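Local coordinates for protein CT_858 (Chlamydia trachomatis, PDB 3DOR) that probably acts as a serine-type endopeptidase, being the mature, dimeric form of the secreted chlamydial protease CPAF, at residues B[5-13]-B[500-508]; B[14-24]-B[509-517]. One frame throughout, in Å; residues are numbered along the deposited sequence.

Contact 1: B[5-13]-B[500-508]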
loop_
_atom_site.group_PDB
_atom_site.type_symbol
_atom_site.label_atom_id
_atom_site.label_comp_id
_atom_site.label_asym_id
_atom_site.label_seq_id
_atom_site.Cartn_x
_atom_site.Cartn_y
_atom_site.Cartn_z
ATOM N N LYS B 5 4.907 26.378 -7.520
ATOM C CA LYS B 5 6.079 25.804 -6.872
ATOM C C LYS B 5 5.877 24.326 -6.558
ATOM O O LYS B 5 6.776 23.514 -6.765
ATOM C CB LYS B 5 6.409 26.570 -5.586
ATOM C CG LYS B 5 6.892 27.994 -5.837
ATOM C CD LYS B 5 7.069 28.792 -4.546
ATOM C CE LYS B 5 7.542 30.209 -4.852
ATOM N NZ LYS B 5 6.629 30.909 -5.809
ATOM N N ASN B 6 4.698 23.982 -6.056
ATOM C CA ASN B 6 4.399 22.597 -5.731
ATOM C C ASN B 6 4.334 21.742 -6.994
ATOM O O ASN B 6 4.801 20.603 -7.008
ATOM C CB ASN B 6 3.080 22.512 -4.959
ATOM C CG ASN B 6 3.268 22.716 -3.467
ATOM O OD1 ASN B 6 3.819 21.858 -2.778
ATOM N ND2 ASN B 6 2.817 23.854 -2.962
ATOM N N ALA B 7 3.764 22.302 -8.055
ATOM C CA ALA B 7 3.648 21.593 -9.319
ATOM C C ALA B 7 5.038 21.291 -9.852
ATOM O O ALA B 7 5.308 20.185 -10.313
ATOM C CB ALA B 7 2.867 22.433 -10.326
ATOM N N LEU B 8 5.922 22.280 -9.785
ATOM C CA LEU B 8 7.287 22.102 -10.256
ATOM C C LEU B 8 7.995 21.060 -9.401
ATOM O O LEU B 8 8.751 20.225 -9.910
ATOM C CB LEU B 8 8.049 23.429 -10.186
ATOM C CG LEU B 8 7.776 24.477 -11.272
ATOM C CD1 LEU B 8 8.279 25.847 -10.812
ATOM C CD2 LEU B 8 8.467 24.062 -12.566
ATOM N N GLN B 9 7.749 21.117 -8.094
ATOM C CA GLN B 9 8.369 20.180 -7.166
ATOM C C GLN B 9 7.943 18.750 -7.498
ATOM O O GLN B 9 8.773 17.857 -7.654
ATOM C CB GLN B 9 7.949 20.504 -5.731
ATOM C CG GLN B 9 9.084 20.480 -4.728
ATOM C CD GLN B 9 9.880 19.192 -4.771
ATOM O OE1 GLN B 9 9.342 18.107 -4.546
ATOM N NE2 GLN B 9 11.173 19.305 -5.064
ATOM N N ASP B 10 6.638 18.537 -7.612
ATOM C CA ASP B 10 6.134 17.206 -7.903
ATOM C C ASP B 10 6.538 16.726 -9.295
ATOM O O ASP B 10 6.779 15.534 -9.501
ATOM C CB ASP B 10 4.614 17.173 -7.703
ATOM C CG ASP B 10 4.221 17.450 -6.257
ATOM O OD1 ASP B 10 4.891 16.910 -5.350
ATOM O OD2 ASP B 10 3.250 18.199 -6.020
ATOM N N LEU B 11 6.638 17.657 -10.239
ATOM C CA LEU B 11 7.048 17.309 -11.595
ATOM C C LEU B 11 8.469 16.774 -11.490
ATOM O O LEU B 11 8.802 15.730 -12.053
ATOM C CB LEU B 11 7.046 18.550 -12.497
ATOM C CG LEU B 11 6.955 18.388 -14.021
ATOM C CD1 LEU B 11 7.360 19.696 -14.676
ATOM C CD2 LEU B 11 7.846 17.275 -14.520
ATOM N N SER B 12 9.308 17.493 -10.750
ATOM C CA SER B 12 10.696 17.085 -10.594
ATOM C C SER B 12 10.778 15.707 -9.958
ATOM O O SER B 12 11.676 14.926 -10.265
ATOM C CB SER B 12 11.473 18.097 -9.739
ATOM O OG SER B 12 11.108 18.003 -8.372
ATOM N N PHE B 13 9.847 15.408 -9.058
ATOM C CA PHE B 13 9.853 14.095 -8.430
ATOM C C PHE B 13 9.503 13.030 -9.471
ATOM O O PHE B 13 10.166 11.993 -9.558
ATOM C CB PHE B 13 8.854 14.032 -7.273
ATOM C CG PHE B 13 8.844 12.704 -6.566
ATOM C CD1 PHE B 13 10.004 12.214 -5.966
ATOM C CD2 PHE B 13 7.685 11.937 -6.512
ATOM C CE1 PHE B 13 10.012 10.977 -5.319
ATOM C CE2 PHE B 13 7.675 10.697 -5.867
ATOM C CZ PHE B 13 8.841 10.214 -5.268
ATOM N N GLN B 500 2.658 6.371 -4.599
ATOM C CA GLN B 500 1.829 7.337 -3.899
ATOM C C GLN B 500 2.776 8.155 -3.036
ATOM O O GLN B 500 3.835 7.676 -2.644
ATOM C CB GLN B 500 0.801 6.634 -3.003
ATOM C CG GLN B 500 -0.035 5.550 -3.696
ATOM C CD GLN B 500 0.315 4.134 -3.225
ATOM O OE1 GLN B 500 -0.510 3.220 -3.304
ATOM N NE2 GLN B 500 1.537 3.949 -2.744
ATOM N N PHE B 501 2.410 9.393 -2.750
ATOM C CA PHE B 501 3.249 10.244 -1.917
ATOM C C PHE B 501 2.464 11.506 -1.611
ATOM O O PHE B 501 1.732 11.992 -2.456
ATOM C CB PHE B 501 4.565 10.575 -2.638
ATOM C CG PHE B 501 4.390 11.374 -3.900
ATOM C CD1 PHE B 501 4.509 12.762 -3.883
ATOM C CD2 PHE B 501 4.086 10.745 -5.101
ATOM C CE1 PHE B 501 4.327 13.509 -5.042
ATOM C CE2 PHE B 501 3.900 11.485 -6.266
ATOM C CZ PHE B 501 4.021 12.867 -6.235
ATOM N N PRO B 502 2.585 12.037 -0.383
ATOM C CA PRO B 502 1.849 13.253 -0.028
ATOM C C PRO B 502 2.319 14.452 -0.842
ATOM O O PRO B 502 3.516 14.619 -1.087
ATOM C CB PRO B 502 2.117 13.396 1.469
ATOM C CG PRO B 502 3.459 12.764 1.638
ATOM C CD PRO B 502 3.371 11.540 0.759
ATOM N N ASN B 503 1.373 15.279 -1.271
ATOM C CA ASN B 503 1.705 16.436 -2.095
ATOM C C ASN B 503 0.535 17.403 -2.096
ATOM O O ASN B 503 -0.577 17.034 -1.729
ATOM C CB ASN B 503 1.983 15.973 -3.526
ATOM C CG ASN B 503 0.766 15.330 -4.166
ATOM O OD1 ASN B 503 0.055 15.959 -4.954
ATOM N ND2 ASN B 503 0.502 14.075 -3.805
ATOM N N ARG B 504 0.797 18.636 -2.521
ATOM C CA ARG B 504 -0.223 19.681 -2.570
ATOM C C ARG B 504 -0.777 19.857 -3.983
ATOM O O ARG B 504 -1.539 20.788 -4.245
ATOM C CB ARG B 504 0.369 21.017 -2.098
ATOM C CG ARG B 504 0.834 21.065 -0.650
ATOM C CD ARG B 504 -0.315 21.362 0.290
ATOM N NE ARG B 504 0.109 21.467 1.690
ATOM C CZ ARG B 504 0.991 22.351 2.149
ATOM N NH1 ARG B 504 1.561 23.221 1.325
ATOM N NH2 ARG B 504 1.301 22.370 3.439
ATOM N N THR B 505 -0.385 18.972 -4.895
ATOM C CA THR B 505 -0.862 19.053 -6.272
ATOM C C THR B 505 -2.061 18.136 -6.490
ATOM O O THR B 505 -2.609 18.064 -7.591
ATOM C CB THR B 505 0.248 18.669 -7.283
ATOM O OG1 THR B 505 1.439 19.407 -6.992
ATOM C CG2 THR B 505 -0.192 18.994 -8.704
ATOM N N GLY B 506 -2.467 17.426 -5.442
ATOM C CA GLY B 506 -3.607 16.538 -5.567
ATOM C C GLY B 506 -3.356 15.239 -6.310
ATOM O O GLY B 506 -4.296 14.603 -6.792
ATOM N N ILE B 507 -2.096 14.841 -6.412
ATOM C CA ILE B 507 -1.745 13.603 -7.096
ATOM C C ILE B 507 -2.096 12.416 -6.203
ATOM O O ILE B 507 -1.686 12.362 -5.048
ATOM C CB ILE B 507 -0.253 13.566 -7.417
ATOM C CG1 ILE B 507 0.113 14.769 -8.290
ATOM C CG2 ILE B 507 0.092 12.264 -8.114
ATOM C CD1 ILE B 507 1.577 14.826 -8.664
ATOM N N LYS B 508 -2.859 11.468 -6.734
ATOM C CA LYS B 508 -3.270 10.304 -5.952
ATOM C C LYS B 508 -2.335 9.130 -6.194
ATOM O O LYS B 508 -1.857 8.492 -5.254
ATOM C CB LYS B 508 -4.708 9.916 -6.305
ATOM C CG LYS B 508 -5.288 8.792 -5.450
ATOM C CD LYS B 508 -6.758 8.537 -5.791
ATOM C CE LYS B 508 -7.371 7.500 -4.857
ATOM N NZ LYS B 508 -8.811 7.237 -5.128
HETATM O O HOH W 1 3.391 19.065 -3.259
#
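Asp10 of helix 2-20 points into segment 500-508, with Thr505 beside it over most of its length. Its CB lies between Thr505 OG1 and Ile507 CD1, 4.0 Å from the latter; CG faces Thr505 OG1 and Asn503 CB. The carboxylate then divides: OD1 lies in the ring plane of Phe501, at the edge, 3.5 Å from CE1, while OD2 accepts a hydrogen bond from Thr505 OG1, modelled so short that its exact length is doubtful. OD2 also takes a bond from a water (2.9 Å to its oxygen), which donates to Asn6 OD1 as well and accepts from Arg504 N. Asn6 ND2 turns instead to Leu2 O. One turn on, Phe13, its CG anti to the backbone N (chi1 -179°), brings its edge over one face of Phe501 in a T-shaped pair, centroids 4.8 Å apart and planes at 63°. Asn503 ND2 lies over the opposite face, toward the rim. That amide braces the loop from within: ND2 donates to both Phe501 O and Ile507 O, and OD1 accepts from Ile507 N at 2.8 Å. The loop connects the beta-hairpin strands 496-499 and 507-518, and helix 2-20 packs on it beside the dimer interface, where Phe13 stacks on Phe13 of the second subunit.

Contact 2: B[14-24]-B[509-517]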
loop_
_atom_site.group_PDB
_atom_site.type_symbol
_atom_site.label_atom_id
_atom_site.label_comp_id
_atom_site.label_asym_id
_atom_site.label_seq_id
_atom_site.Cartn_x
_atom_site.Cartn_y
_atom_site.Cartn_z
ATOM N N LEU B 14 8.467 13.289 -10.265
ATOM C CA LEU B 14 8.064 12.339 -11.298
ATOM C C LEU B 14 9.206 12.108 -12.270
ATOM O O LEU B 14 9.513 10.975 -12.621
ATOM C CB LEU B 14 6.852 12.851 -12.065
ATOM C CG LEU B 14 5.552 13.017 -11.292
ATOM C CD1 LEU B 14 4.478 13.462 -12.276
ATOM C CD2 LEU B 14 5.158 11.706 -10.603
ATOM N N GLU B 15 9.834 13.194 -12.707
ATOM C CA GLU B 15 10.953 13.097 -13.632
ATOM C C GLU B 15 12.033 12.189 -13.057
ATOM O O GLU B 15 12.651 11.407 -13.780
ATOM C CB GLU B 15 11.548 14.482 -13.907
ATOM C CG GLU B 15 12.748 14.443 -14.848
ATOM C CD GLU B 15 13.452 15.787 -14.979
ATOM O OE1 GLU B 15 14.503 15.842 -15.655
ATOM O OE2 GLU B 15 12.954 16.783 -14.411
ATOM N N HIS B 16 12.271 12.292 -11.754
ATOM C CA HIS B 16 13.297 11.459 -11.143
ATOM C C HIS B 16 12.872 9.992 -11.131
ATOM O O HIS B 16 13.703 9.100 -11.273
ATOM C CB HIS B 16 13.616 11.942 -9.722
ATOM C CG HIS B 16 14.632 11.097 -9.025
ATOM N ND1 HIS B 16 14.300 10.225 -8.008
ATOM C CD2 HIS B 16 15.955 10.922 -9.258
ATOM C CE1 HIS B 16 15.374 9.546 -7.649
ATOM N NE2 HIS B 16 16.392 9.949 -8.391
ATOM N N LEU B 17 11.580 9.737 -10.969
ATOM C CA LEU B 17 11.095 8.357 -10.974
ATOM C C LEU B 17 11.342 7.751 -12.360
ATOM O O LEU B 17 11.662 6.570 -12.491
ATOM C CB LEU B 17 9.594 8.304 -10.647
ATOM C CG LEU B 17 9.144 8.810 -9.272
ATOM C CD1 LEU B 17 7.645 8.589 -9.101
ATOM C CD2 LEU B 17 9.913 8.089 -8.183
ATOM N N LEU B 18 11.210 8.582 -13.392
ATOM C CA LEU B 18 11.417 8.135 -14.766
ATOM C C LEU B 18 12.847 7.707 -15.082
ATOM O O LEU B 18 13.084 7.019 -16.077
ATOM C CB LEU B 18 10.975 9.227 -15.740
ATOM C CG LEU B 18 9.489 9.570 -15.631
ATOM C CD1 LEU B 18 9.122 10.587 -16.693
ATOM C CD2 LEU B 18 8.657 8.306 -15.790
ATOM N N GLN B 19 13.804 8.113 -14.253
ATOM C CA GLN B 19 15.191 7.721 -14.480
ATOM C C GLN B 19 15.621 6.587 -13.566
ATOM O O GLN B 19 16.594 5.890 -13.838
ATOM C CB GLN B 19 16.125 8.916 -14.282
ATOM C CG GLN B 19 15.917 9.982 -15.327
ATOM C CD GLN B 19 17.074 10.931 -15.437
ATOM O OE1 GLN B 19 17.349 11.702 -14.519
ATOM N NE2 GLN B 19 17.768 10.887 -16.571
ATOM N N VAL B 20 14.874 6.385 -12.489
ATOM C CA VAL B 20 15.215 5.352 -11.531
ATOM C C VAL B 20 14.374 4.081 -11.611
ATOM O O VAL B 20 14.864 2.994 -11.302
ATOM C CB VAL B 20 15.149 5.933 -10.097
ATOM C CG1 VAL B 20 15.253 4.831 -9.070
ATOM C CG2 VAL B 20 16.280 6.930 -9.907
ATOM N N LYS B 21 13.120 4.209 -12.028
ATOM C CA LYS B 21 12.245 3.046 -12.106
ATOM C C LYS B 21 11.312 2.964 -13.318
ATOM O O LYS B 21 10.189 2.481 -13.196
ATOM C CB LYS B 21 11.395 2.958 -10.836
ATOM C CG LYS B 21 11.940 2.040 -9.776
ATOM C CD LYS B 21 11.994 0.606 -10.262
ATOM C CE LYS B 21 11.674 -0.363 -9.133
ATOM N NZ LYS B 21 10.216 -0.317 -8.753
ATOM N N TYR B 22 11.748 3.441 -14.477
ATOM C CA TYR B 22 10.896 3.350 -15.658
ATOM C C TYR B 22 11.666 2.597 -16.726
ATOM O O TYR B 22 12.434 3.182 -17.496
ATOM C CB TYR B 22 10.501 4.732 -16.154
ATOM C CG TYR B 22 9.486 4.673 -17.268
ATOM C CD1 TYR B 22 8.178 4.244 -17.027
ATOM C CD2 TYR B 22 9.843 4.998 -18.573
ATOM C CE1 TYR B 22 7.255 4.138 -18.063
ATOM C CE2 TYR B 22 8.937 4.896 -19.611
ATOM C CZ TYR B 22 7.646 4.463 -19.357
ATOM O OH TYR B 22 6.773 4.309 -20.406
ATOM N N ALA B 23 11.457 1.284 -16.755
ATOM C CA ALA B 23 12.153 0.400 -17.681
ATOM C C ALA B 23 12.041 0.712 -19.165
ATOM O O ALA B 23 13.009 0.562 -19.896
ATOM C CB ALA B 23 11.733 -1.048 -17.429
ATOM N N PRO B 24 10.861 1.135 -19.635
ATOM C CA PRO B 24 10.739 1.431 -21.071
ATOM C C PRO B 24 11.349 2.733 -21.581
ATOM O O PRO B 24 11.160 3.096 -22.742
ATOM C CB PRO B 24 9.231 1.352 -21.323
ATOM C CG PRO B 24 8.634 1.640 -20.010
ATOM C CD PRO B 24 9.543 1.029 -18.989
ATOM N N THR B 509 -2.074 8.851 -7.463
ATOM C CA THR B 509 -1.192 7.757 -7.830
ATOM C C THR B 509 -0.580 8.014 -9.196
ATOM O O THR B 509 -1.173 8.671 -10.048
ATOM C CB THR B 509 -1.948 6.402 -7.965
ATOM O OG1 THR B 509 -2.707 6.131 -6.782
ATOM C CG2 THR B 509 -0.961 5.272 -8.184
ATOM N N CYS B 510 0.624 7.502 -9.389
ATOM C CA CYS B 510 1.264 7.585 -10.677
ATOM C C CYS B 510 1.684 6.153 -10.922
ATOM O O CYS B 510 2.501 5.614 -10.180
ATOM C CB CYS B 510 2.497 8.477 -10.661
ATOM S SG CYS B 510 3.327 8.440 -12.261
ATOM N N SER B 511 1.094 5.517 -11.926
ATOM C CA SER B 511 1.459 4.146 -12.236
ATOM C C SER B 511 2.565 4.229 -13.275
ATOM O O SER B 511 2.531 5.090 -14.157
ATOM C CB SER B 511 0.255 3.372 -12.781
ATOM O OG SER B 511 -0.289 4.012 -13.920
ATOM N N LEU B 512 3.558 3.353 -13.144
ATOM C CA LEU B 512 4.695 3.315 -14.053
ATOM C C LEU B 512 4.982 1.869 -14.442
ATOM O O LEU B 512 4.379 0.942 -13.901
ATOM C CB LEU B 512 5.924 3.942 -13.382
ATOM C CG LEU B 512 5.793 5.446 -13.095
ATOM C CD1 LEU B 512 6.955 5.919 -12.231
ATOM C CD2 LEU B 512 5.743 6.222 -14.419
ATOM N N THR B 513 5.916 1.688 -15.371
ATOM C CA THR B 513 6.280 0.367 -15.881
ATOM C C THR B 513 7.684 -0.021 -15.449
ATOM O O THR B 513 8.647 0.696 -15.732
ATOM C CB THR B 513 6.174 0.369 -17.410
ATOM O OG1 THR B 513 4.869 0.836 -17.765
ATOM C CG2 THR B 513 6.396 -1.035 -17.993
ATOM N N GLY B 514 7.794 -1.164 -14.773
ATOM C CA GLY B 514 9.080 -1.614 -14.269
ATOM C C GLY B 514 9.853 -2.634 -15.077
ATOM O O GLY B 514 10.884 -3.132 -14.612
ATOM N N SER B 515 9.381 -2.957 -16.276
ATOM C CA SER B 515 10.089 -3.925 -17.107
ATOM C C SER B 515 9.685 -3.832 -18.568
ATOM O O SER B 515 8.708 -3.171 -18.913
ATOM C CB SER B 515 9.793 -5.340 -16.626
ATOM O OG SER B 515 8.471 -5.690 -16.989
ATOM N N LEU B 516 10.465 -4.485 -19.423
ATOM C CA LEU B 516 10.170 -4.544 -20.849
ATOM C C LEU B 516 10.184 -6.012 -21.240
ATOM O O LEU B 516 11.222 -6.668 -21.176
ATOM C CB LEU B 516 11.219 -3.809 -21.685
ATOM C CG LEU B 516 11.049 -2.320 -21.965
ATOM C CD1 LEU B 516 12.160 -1.880 -22.914
ATOM C CD2 LEU B 516 9.679 -2.040 -22.583
ATOM N N ALA B 517 9.030 -6.535 -21.624
ATOM C CA ALA B 517 8.948 -7.927 -22.037
ATOM C C ALA B 517 9.570 -8.084 -23.418
ATOM O O ALA B 517 9.472 -7.182 -24.264
ATOM C CB ALA B 517 7.504 -8.373 -22.072
#
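Helix 14-20 runs 22° from parallel to strand 509-513, their axes 9.7 Å apart at closest approach, and the chain closes on the strand once the helix has ended. By Ala23 and Ser515 the CA atoms are 4.8 Å apart, and Ala23 N donates to Thr513 O (3.0 Å), the donor tilted 18° from the carbonyl plane. A CA-H...O contact from Tyr22 CA reaches the same carbonyl. Along the helical part the side chains do the work. Leu512 sends its two methyls to separate partners: CD1 lies 3.9 Å from Leu17 CB, and CD2 lies 3.8 Å from Leu18 CD2, each leucine crossing Leu512 at about a right angle. Leu14 CD2 meets Cys510 SG further back. This is a helix packed on an antiparallel sheet, in which strand 507-518 runs between 75-78 and 496-499, and Cys510 and Leu512, alternate residues of the strand, point at the helix. Past the helix, Tyr22 has its CG anti to the backbone N (chi1 -173°), which carries the ring obliquely across Thr513, CE1 4.0 Å from Thr513 CB. Tyr22 OH and Thr513 OG1 are both hydrogen-bonded to Asp71 OD2, so the two side chains share one carboxylate oxygen. Pro24, N-cap of helix 25-32, rests its CB 3.6 Å from Leu516 CD2, while its CG lies over one face of the Tyr22 ring, toward the rim.

How the contacts relate
Contacts 1 and 2 are successive sections of one seam between helix 2-20 with the chain that follows it and strand 507-518 with the loop before it, their centres about 16 Å apart. Both are buried, but the centre of contact 1 lies about 27 Å from that of the chain and the centre of contact 2 about 17 Å. Chemistry changes along the seam. At the outer end, a loop meets the helix through a carboxylate, a hydroxyl, a bridging water and an aromatic pair; further in, where strand faces helix, leucines dominate, and a backbone bond joins the segments only after the helix has ended. Both also border the second subunit: Phe13 stacks there at contact 1, and Leu17 and Lys21 of contact 2 pack against its Pro502.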